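Local structure of uncharacterized protein DUF1470 (Jannaschia sp. CCS1, 3H0N) at residues S15-T23 / F63-I74; G35-L45 / L55-V64. The protein is of unknown function but binds zinc through a treble-clef finger and is possibly a stress-induced transcription regulator. All blocks are in the same frame, centred on the assembly; numbering follows the deposited sequence. Where two conformers were deposited one is given.

Contact 1: S15-T23 / F63-I74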
loop_
_atom_site.group_PDB
_atom_site.type_symbol
_atom_site.label_atom_id
_atom_site.label_comp_id
_atom_site.label_asym_id
_atom_site.label_seq_id
_atom_site.Cartn_x
_atom_site.Cartn_y
_atom_site.Cartn_z
ATOM N N SER A 15 -4.772 -5.589 13.644
ATOM C CA SER A 15 -6.005 -6.368 13.410
ATOM C C SER A 15 -5.929 -7.721 14.131
ATOM O O SER A 15 -6.849 -8.103 14.851
ATOM C CB SER A 15 -6.201 -6.665 11.917
ATOM O OG SER A 15 -6.551 -5.508 11.181
ATOM N N LEU A 16 -4.817 -8.414 13.948
ATOM C CA LEU A 16 -4.620 -9.735 14.586
ATOM C C LEU A 16 -4.633 -9.612 16.085
ATOM O O LEU A 16 -5.309 -10.386 16.783
ATOM C CB LEU A 16 -3.308 -10.377 14.129
ATOM C CG LEU A 16 -3.230 -10.686 12.628
ATOM C CD1 LEU A 16 -1.755 -10.925 12.220
ATOM C CD2 LEU A 16 -4.083 -11.896 12.222
ATOM N N ASP A 17 -3.874 -8.662 16.601
ATOM C CA ASP A 17 -3.758 -8.471 18.044
ATOM C C ASP A 17 -5.111 -8.071 18.690
ATOM O O ASP A 17 -5.444 -8.575 19.764
ATOM C CB ASP A 17 -2.718 -7.402 18.376
ATOM C CG ASP A 17 -1.290 -7.867 18.166
ATOM O OD1 ASP A 17 -1.075 -9.071 17.945
ATOM O OD2 ASP A 17 -0.408 -6.980 18.273
ATOM N N LEU A 18 -5.850 -7.210 18.007
ATOM C CA LEU A 18 -7.134 -6.720 18.528
ATOM C C LEU A 18 -8.130 -7.873 18.556
ATOM O O LEU A 18 -8.827 -8.086 19.558
ATOM C CB LEU A 18 -7.638 -5.546 17.673
ATOM C CG LEU A 18 -9.069 -5.121 18.008
ATOM C CD1 LEU A 18 -9.250 -4.672 19.464
ATOM C CD2 LEU A 18 -9.446 -4.031 17.011
ATOM N N VAL A 19 -8.204 -8.626 17.470
ATOM C CA VAL A 19 -9.104 -9.791 17.446
ATOM C C VAL A 19 -8.720 -10.759 18.547
ATOM O O VAL A 19 -9.590 -11.310 19.236
ATOM C CB VAL A 19 -9.063 -10.435 16.053
ATOM C CG1 VAL A 19 -9.617 -11.888 16.071
ATOM C CG2 VAL A 19 -9.794 -9.515 15.044
ATOM N N ASN A 20 -7.415 -10.992 18.760
ATOM C CA ASN A 20 -6.990 -11.996 19.724
ATOM C C ASN A 20 -7.232 -11.553 21.157
ATOM O O ASN A 20 -7.487 -12.375 22.029
ATOM C CB ASN A 20 -5.559 -12.415 19.456
ATOM C CG ASN A 20 -5.464 -13.383 18.287
ATOM O OD1 ASN A 20 -6.431 -14.078 17.984
ATOM N ND2 ASN A 20 -4.314 -13.419 17.630
ATOM N N ILE A 21 -7.227 -10.248 21.420
ATOM C CA ILE A 21 -7.603 -9.733 22.723
ATOM C C ILE A 21 -9.115 -9.860 22.939
ATOM O O ILE A 21 -9.576 -10.416 23.947
ATOM C CB ILE A 21 -7.221 -8.238 22.868
ATOM C CG1 ILE A 21 -5.714 -8.109 22.900
ATOM C CG2 ILE A 21 -7.854 -7.659 24.162
ATOM C CD1 ILE A 21 -5.211 -6.667 22.583
ATOM N N ALA A 22 -9.896 -9.344 22.016
ATOM C CA ALA A 22 -11.278 -9.035 22.301
ATOM C C ALA A 22 -12.251 -10.141 21.960
ATOM O O ALA A 22 -13.360 -10.184 22.516
ATOM C CB ALA A 22 -11.703 -7.724 21.612
ATOM N N THR A 23 -11.899 -11.034 21.028
ATOM C CA THR A 23 -12.888 -12.003 20.527
ATOM C C THR A 23 -13.032 -13.143 21.522
ATOM O O THR A 23 -12.049 -13.793 21.848
ATOM C CB THR A 23 -12.464 -12.580 19.201
ATOM O OG1 THR A 23 -12.281 -11.497 18.282
ATOM C CG2 THR A 23 -13.539 -13.494 18.658
ATOM N N PHE A 63 -13.592 -0.227 19.885
ATOM C CA PHE A 63 -12.626 -1.265 19.579
ATOM C C PHE A 63 -13.211 -2.685 19.697
ATOM O O PHE A 63 -12.817 -3.551 18.928
ATOM C CB PHE A 63 -11.349 -1.075 20.407
ATOM C CG PHE A 63 -10.415 -0.093 19.814
ATOM C CD1 PHE A 63 -9.533 -0.475 18.821
ATOM C CD2 PHE A 63 -10.433 1.218 20.198
ATOM C CE1 PHE A 63 -8.657 0.465 18.248
ATOM C CE2 PHE A 63 -9.559 2.136 19.631
ATOM C CZ PHE A 63 -8.686 1.727 18.654
ATOM N N VAL A 64 -14.115 -2.896 20.642
ATOM C CA VAL A 64 -14.805 -4.205 20.714
ATOM C C VAL A 64 -15.602 -4.456 19.433
ATOM O O VAL A 64 -15.564 -5.565 18.879
ATOM C CB VAL A 64 -15.668 -4.294 22.003
ATOM C CG1 VAL A 64 -16.634 -5.532 21.943
ATOM C CG2 VAL A 64 -14.742 -4.383 23.207
ATOM N N GLU A 65 -16.313 -3.437 18.943
ATOM C CA GLU A 65 -17.055 -3.577 17.703
ATOM C C GLU A 65 -16.142 -3.786 16.503
ATOM O O GLU A 65 -16.404 -4.635 15.636
ATOM C CB GLU A 65 -17.957 -2.384 17.476
ATOM C CG GLU A 65 -18.768 -2.409 16.173
ATOM C CD GLU A 65 -19.732 -3.607 15.960
ATOM O OE1 GLU A 65 -19.937 -4.466 16.858
ATOM O OE2 GLU A 65 -20.310 -3.663 14.843
ATOM N N LEU A 66 -15.046 -3.034 16.458
ATOM C CA LEU A 66 -14.054 -3.219 15.384
ATOM C C LEU A 66 -13.531 -4.657 15.394
ATOM O O LEU A 66 -13.433 -5.297 14.352
ATOM C CB LEU A 66 -12.910 -2.208 15.519
ATOM C CG LEU A 66 -11.812 -2.340 14.484
ATOM C CD1 LEU A 66 -12.332 -2.235 13.036
ATOM C CD2 LEU A 66 -10.731 -1.277 14.760
ATOM N N ALA A 67 -13.211 -5.163 16.588
ATOM C CA ALA A 67 -12.727 -6.532 16.736
ATOM C C ALA A 67 -13.711 -7.547 16.151
ATOM O O ALA A 67 -13.295 -8.501 15.502
ATOM C CB ALA A 67 -12.446 -6.852 18.170
ATOM N N ARG A 68 -14.995 -7.343 16.377
ATOM C CA ARG A 68 -16.027 -8.256 15.896
ATOM C C ARG A 68 -16.005 -8.286 14.366
ATOM O O ARG A 68 -16.026 -9.382 13.740
ATOM C CB ARG A 68 -17.416 -7.849 16.384
ATOM C CG ARG A 68 -17.660 -7.968 17.902
ATOM C CD ARG A 68 -19.141 -7.787 18.277
ATOM N NE ARG A 68 -19.380 -7.580 19.714
ATOM C CZ ARG A 68 -19.628 -6.400 20.288
ATOM N NH1 ARG A 68 -19.624 -5.251 19.582
ATOM N NH2 ARG A 68 -19.850 -6.361 21.595
ATOM N N LEU A 69 -15.946 -7.099 13.759
ATOM C CA LEU A 69 -15.908 -6.981 12.294
ATOM C C LEU A 69 -14.635 -7.590 11.721
ATOM O O LEU A 69 -14.657 -8.325 10.720
ATOM C CB LEU A 69 -16.046 -5.515 11.890
ATOM C CG LEU A 69 -17.394 -4.894 12.243
ATOM C CD1 LEU A 69 -17.286 -3.360 12.243
ATOM C CD2 LEU A 69 -18.490 -5.409 11.273
ATOM N N LEU A 70 -13.489 -7.306 12.331
ATOM C CA LEU A 70 -12.227 -7.841 11.795
ATOM C C LEU A 70 -12.183 -9.350 12.000
ATOM O O LEU A 70 -11.644 -10.050 11.162
ATOM C CB LEU A 70 -11.002 -7.160 12.428
ATOM C CG LEU A 70 -10.867 -5.663 12.222
ATOM C CD1 LEU A 70 -9.735 -5.081 13.029
ATOM C CD2 LEU A 70 -10.702 -5.325 10.732
ATOM N N HIS A 71 -12.735 -9.842 13.112
ATOM C CA HIS A 71 -12.763 -11.305 13.339
ATOM C C HIS A 71 -13.581 -12.010 12.257
ATOM O O HIS A 71 -13.144 -13.029 11.708
ATOM C CB HIS A 71 -13.277 -11.688 14.708
ATOM C CG HIS A 71 -13.231 -13.178 14.936
ATOM N ND1 HIS A 71 -14.336 -13.986 14.793
ATOM C CD2 HIS A 71 -12.188 -14.005 15.204
ATOM C CE1 HIS A 71 -13.987 -15.241 15.009
ATOM N NE2 HIS A 71 -12.690 -15.286 15.280
ATOM N N THR A 72 -14.731 -11.452 11.924
ATOM C CA THR A 72 -15.569 -12.016 10.849
ATOM C C THR A 72 -14.783 -12.060 9.538
ATOM O O THR A 72 -14.807 -13.065 8.821
ATOM C CB THR A 72 -16.850 -11.232 10.697
ATOM O OG1 THR A 72 -17.559 -11.312 11.938
ATOM C CG2 THR A 72 -17.715 -11.795 9.579
ATOM N N ALA A 73 -14.062 -10.994 9.220
ATOM C CA ALA A 73 -13.277 -10.956 7.992
ATOM C C ALA A 73 -12.158 -11.971 8.000
ATOM O O ALA A 73 -11.903 -12.664 7.015
ATOM C CB ALA A 73 -12.704 -9.502 7.743
ATOM N N ILE A 74 -11.414 -12.027 9.089
ATOM C CA ILE A 74 -10.283 -12.943 9.189
ATOM C C ILE A 74 -10.746 -14.407 9.173
ATOM O O ILE A 74 -10.134 -15.247 8.501
ATOM C CB ILE A 74 -9.367 -12.648 10.404
ATOM C CG1 ILE A 74 -8.658 -11.323 10.180
ATOM C CG2 ILE A 74 -8.391 -13.763 10.622
ATOM C CD1 ILE A 74 -8.055 -10.715 11.463
#
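Helix 15-22 crosses helix 63-74 with V19 over A67, the axes 8.7 Å apart at closest approach and their N-to-C directions 108° apart. This is knobs-into-holes packing inside the ABATE domain, the fold first seen in this protein. A67 has only a methyl here, which lets the backbones come close, with CA of V19 4.9 Å from CA of A67, and A67 CB meets A22 CB. L18 is one knob, seated among F63, L66, A67 and L70. With its CG anti to the backbone N (chi1 171°), it sends CD2 to within 3.8 Å of L66 CD2 and meets the F63 ring at its edge. V19, a beta-branched knob, splits its methyls: CG2 is set down on the backbone of helix 63-74, by A67 O and H71 N, with L70 CB alongside and I74 CD1 farther off, while CG1 reaches the edge of the H71 ring. S15 lays its small side chain against L70, its buried OG satisfied by G11 O. At the helix end T23 uses both branches. OG1 bonds to V19 O at 2.9 Å, an oxygen that also accepts from T23 N, and CG2 makes a CH-pi contact over the face of the H71 ring, 3.7 Å from its centroid and 10° off the normal.

Contact 2: G35-L45 / L55-V64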
loop_
_atom_site.group_PDB
_atom_site.type_symbol
_atom_site.label_atom_id
_atom_site.label_comp_id
_atom_site.label_asym_id
_atom_site.label_seq_id
_atom_site.Cartn_x
_atom_site.Cartn_y
_atom_site.Cartn_z
ATOM N N GLY A 35 -13.609 -9.289 25.199
ATOM C CA GLY A 35 -13.805 -7.895 25.566
ATOM C C GLY A 35 -12.451 -7.269 25.696
ATOM O O GLY A 35 -11.431 -7.887 25.410
ATOM N N CYS A 36 -12.432 -6.003 26.116
ATOM C CA CYS A 36 -11.197 -5.351 26.477
ATOM C C CYS A 36 -11.411 -4.225 27.451
ATOM O O CYS A 36 -12.529 -3.805 27.720
ATOM C CB CYS A 36 -10.366 -4.897 25.293
ATOM S SG CYS A 36 -10.849 -3.441 24.450
ATOM N N VAL A 37 -10.297 -3.790 28.005
ATOM C CA VAL A 37 -10.245 -2.630 28.882
ATOM C C VAL A 37 -9.231 -1.640 28.307
ATOM O O VAL A 37 -8.429 -1.934 27.383
ATOM C CB VAL A 37 -9.842 -3.049 30.335
ATOM C CG1 VAL A 37 -10.937 -3.881 30.989
ATOM C CG2 VAL A 37 -8.499 -3.818 30.352
ATOM N N ILE A 38 -9.253 -0.423 28.826
ATOM C CA ILE A 38 -8.399 0.614 28.250
ATOM C C ILE A 38 -6.915 0.242 28.302
ATOM O O ILE A 38 -6.139 0.603 27.389
ATOM C CB ILE A 38 -8.638 2.024 28.855
ATOM C CG1 ILE A 38 -8.297 3.089 27.805
ATOM C CG2 ILE A 38 -7.825 2.215 30.123
ATOM C CD1 ILE A 38 -8.136 4.511 28.339
ATOM N N GLU A 39 -6.490 -0.510 29.319
ATOM C CA GLU A 39 -5.086 -0.953 29.370
ATOM C C GLU A 39 -4.668 -1.805 28.153
ATOM O O GLU A 39 -3.526 -1.717 27.674
ATOM C CB GLU A 39 -4.827 -1.751 30.659
ATOM C CG GLU A 39 -4.836 -0.910 31.931
ATOM C CD GLU A 39 -6.225 -0.659 32.526
ATOM O OE1 GLU A 39 -7.252 -1.119 31.989
ATOM O OE2 GLU A 39 -6.282 0.032 33.570
ATOM N N ASP A 40 -5.600 -2.615 27.641
ATOM C CA ASP A 40 -5.370 -3.425 26.462
ATOM C C ASP A 40 -5.143 -2.522 25.263
ATOM O O ASP A 40 -4.295 -2.804 24.408
ATOM C CB ASP A 40 -6.564 -4.330 26.129
ATOM C CG ASP A 40 -6.859 -5.375 27.196
ATOM O OD1 ASP A 40 -5.908 -5.954 27.748
ATOM O OD2 ASP A 40 -8.039 -5.622 27.463
ATOM N N LEU A 41 -5.884 -1.417 25.208
ATOM C CA LEU A 41 -5.713 -0.476 24.107
ATOM C C LEU A 41 -4.399 0.303 24.185
ATOM O O LEU A 41 -3.746 0.545 23.146
ATOM C CB LEU A 41 -6.908 0.464 24.028
ATOM C CG LEU A 41 -8.271 -0.242 23.878
ATOM C CD1 LEU A 41 -9.366 0.843 23.797
ATOM C CD2 LEU A 41 -8.275 -1.158 22.658
ATOM N N HIS A 42 -3.964 0.677 25.391
ATOM C CA HIS A 42 -2.663 1.319 25.513
ATOM C C HIS A 42 -1.524 0.440 24.966
ATOM O O HIS A 42 -0.614 0.926 24.287
ATOM C CB HIS A 42 -2.389 1.720 26.959
ATOM C CG HIS A 42 -3.063 3.000 27.355
ATOM N ND1 HIS A 42 -2.410 4.210 27.327
ATOM C CD2 HIS A 42 -4.326 3.263 27.765
ATOM C CE1 HIS A 42 -3.238 5.163 27.722
ATOM N NE2 HIS A 42 -4.415 4.617 27.976
ATOM N N ASP A 43 -1.605 -0.851 25.212
ATOM C CA ASP A 43 -0.559 -1.736 24.740
ATOM C C ASP A 43 -0.748 -2.071 23.261
ATOM O O ASP A 43 0.238 -2.148 22.526
ATOM C CB ASP A 43 -0.531 -2.998 25.575
ATOM C CG ASP A 43 0.476 -3.990 25.074
ATOM O OD1 ASP A 43 1.674 -3.666 25.085
ATOM O OD2 ASP A 43 0.061 -5.072 24.653
ATOM N N LEU A 44 -2.004 -2.247 22.828
ATOM C CA LEU A 44 -2.305 -2.480 21.425
ATOM C C LEU A 44 -1.764 -1.405 20.479
ATOM O O LEU A 44 -1.218 -1.702 19.404
ATOM C CB LEU A 44 -3.814 -2.612 21.230
ATOM C CG LEU A 44 -4.308 -2.874 19.807
ATOM C CD1 LEU A 44 -3.957 -4.336 19.364
ATOM C CD2 LEU A 44 -5.801 -2.634 19.688
ATOM N N LEU A 45 -1.941 -0.145 20.888
ATOM C CA LEU A 45 -1.638 1.000 20.050
ATOM C C LEU A 45 -0.338 1.692 20.448
ATOM O O LEU A 45 -0.112 2.831 20.062
ATOM C CB LEU A 45 -2.778 2.027 20.132
ATOM C CG LEU A 45 -4.157 1.453 19.766
ATOM C CD1 LEU A 45 -5.247 2.529 19.916
ATOM C CD2 LEU A 45 -4.139 0.833 18.402
ATOM N N LEU A 55 -6.400 8.249 24.131
ATOM C CA LEU A 55 -7.283 7.152 24.487
ATOM C C LEU A 55 -8.104 7.471 25.748
ATOM O O LEU A 55 -7.604 8.002 26.728
ATOM C CB LEU A 55 -6.444 5.888 24.761
ATOM C CG LEU A 55 -6.188 5.006 23.558
ATOM C CD1 LEU A 55 -5.096 3.913 23.901
ATOM C CD2 LEU A 55 -7.481 4.354 23.076
ATOM N N GLY A 56 -9.365 7.054 25.729
ATOM C CA GLY A 56 -10.242 7.099 26.879
ATOM C C GLY A 56 -11.123 5.859 26.932
ATOM O O GLY A 56 -11.198 5.111 25.971
ATOM N N ASP A 57 -11.836 5.707 28.054
ATOM C CA ASP A 57 -12.713 4.538 28.233
ATOM C C ASP A 57 -13.813 4.526 27.186
ATOM O O ASP A 57 -14.351 3.462 26.855
ATOM C CB ASP A 57 -13.325 4.463 29.624
ATOM C CG ASP A 57 -12.335 4.015 30.692
ATOM O OD1 ASP A 57 -11.215 3.584 30.385
ATOM O OD2 ASP A 57 -12.711 4.073 31.880
ATOM N N ASP A 58 -14.155 5.681 26.629
ATOM C CA ASP A 58 -15.170 5.746 25.559
ATOM C C ASP A 58 -14.763 5.006 24.279
ATOM O O ASP A 58 -15.617 4.634 23.474
ATOM C CB ASP A 58 -15.524 7.186 25.223
ATOM C CG ASP A 58 -14.299 8.045 24.873
ATOM O OD1 ASP A 58 -13.372 8.148 25.713
ATOM O OD2 ASP A 58 -14.332 8.660 23.793
ATOM N N HIS A 59 -13.474 4.725 24.111
ATOM C CA HIS A 59 -13.006 4.014 22.938
ATOM C C HIS A 59 -13.140 2.519 23.044
ATOM O O HIS A 59 -13.055 1.802 22.023
ATOM C CB HIS A 59 -11.541 4.363 22.662
ATOM C CG HIS A 59 -11.371 5.802 22.337
ATOM N ND1 HIS A 59 -10.512 6.640 23.023
ATOM C CD2 HIS A 59 -12.026 6.569 21.445
ATOM C CE1 HIS A 59 -10.636 7.865 22.530
ATOM N NE2 HIS A 59 -11.554 7.853 21.576
ATOM N N VAL A 60 -13.348 1.991 24.248
ATOM C CA VAL A 60 -13.389 0.543 24.422
ATOM C C VAL A 60 -14.520 -0.069 23.570
ATOM O O VAL A 60 -14.263 -1.016 22.813
ATOM C CB VAL A 60 -13.573 0.183 25.897
ATOM C CG1 VAL A 60 -13.951 -1.314 26.057
ATOM C CG2 VAL A 60 -12.293 0.543 26.681
ATOM N N GLU A 61 -15.737 0.497 23.625
ATOM C CA GLU A 61 -16.878 -0.060 22.863
ATOM C C GLU A 61 -16.583 -0.063 21.373
ATOM O O GLU A 61 -16.870 -1.054 20.670
ATOM C CB GLU A 61 -18.171 0.689 23.153
ATOM C CG GLU A 61 -19.378 0.119 22.406
ATOM C CD GLU A 61 -20.691 0.826 22.779
ATOM O OE1 GLU A 61 -21.172 0.604 23.904
ATOM O OE2 GLU A 61 -21.224 1.602 21.946
ATOM N N GLY A 62 -15.951 0.994 20.875
ATOM C CA GLY A 62 -15.623 1.065 19.474
ATOM C C GLY A 62 -14.617 0.006 19.053
ATOM O O GLY A 62 -14.726 -0.593 17.967
ATOM N N PHE A 63 -13.592 -0.227 19.885
ATOM C CA PHE A 63 -12.626 -1.265 19.579
ATOM C C PHE A 63 -13.211 -2.685 19.697
ATOM O O PHE A 63 -12.817 -3.551 18.928
ATOM C CB PHE A 63 -11.349 -1.075 20.407
ATOM C CG PHE A 63 -10.415 -0.093 19.814
ATOM C CD1 PHE A 63 -9.533 -0.475 18.821
ATOM C CD2 PHE A 63 -10.433 1.218 20.198
ATOM C CE1 PHE A 63 -8.657 0.465 18.248
ATOM C CE2 PHE A 63 -9.559 2.136 19.631
ATOM C CZ PHE A 63 -8.686 1.727 18.654
ATOM N N VAL A 64 -14.115 -2.896 20.642
ATOM C CA VAL A 64 -14.805 -4.205 20.714
ATOM C C VAL A 64 -15.602 -4.456 19.433
ATOM O O VAL A 64 -15.564 -5.565 18.879
ATOM C CB VAL A 64 -15.668 -4.294 22.003
ATOM C CG1 VAL A 64 -16.634 -5.532 21.943
ATOM C CG2 VAL A 64 -14.742 -4.383 23.207
HETATM O O HOH W 1 -11.319 0.425 30.675
HETATM O O HOH W 2 -5.743 7.058 28.344
#
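L41, whose CG stands anti to the carbonyl carbon, pushes its branched end against the F63 ring: CD2 lies over one face, 4.2 Å from the centroid and 28° off the normal, while CD1 comes near CD2 of the ring and also touches V60. L45 and F63 reach toward each other, L45 CD1 coming obliquely to 3.8 Å from F63 CZ. Replacing F63 with an alanine would probably open a gap beneath L41 and L45 and leave their methyl ends without the ring they pack on. L55 crosses L41 at about a right angle and wedges its two methyls beneath the helix. Its CD1 stands over the centre of the H42 imidazole, a CH-pi contact of 4.1 Å to the centroid. At the edge of that ring, in its plane, a water bridges H42 NE2 and L55 O, donating to the latter. The whole is a crossed helix pair of the ABATE domain: the axes of 38-44 and 58-64 have N-to-C directions 71° apart, and helix 49-54 lies in the connection. Slim V60 suits the entry to helix 38-44, where its CG1 lies 3.3 Å from C36 O and its CG2 faces I38 N. That amide gives its hydrogen to a second water, which in turn donates to D57 OD1. The neighbouring V37 N bonds D40 OD2 at 3.0 Å, nearly straight (167°).

In the fold
The two contacts lie 12 Å apart, centre to centre, on successive parts of helix 58-78, sharing F63 and V64. Contact 2 is nested along the chain within the loop that contact 1 closes: helix 10-22 comes first, then helix 38-44, and helix 58-78 returns to pack against both. Those two shorter helices also meet directly, L44 resting on D17 and L18, and a probable hydrogen bond joins A22 O to G35 N. Helix 121-138 touches both contacts, through residues such as L70 and L45. Contact 1 is buried near the chain centre and reaches V156 of the zinc-finger part, whereas contact 2 is more peripheral; together they join three helices of the ABATE domain, helix 58-78 lying against both of the others.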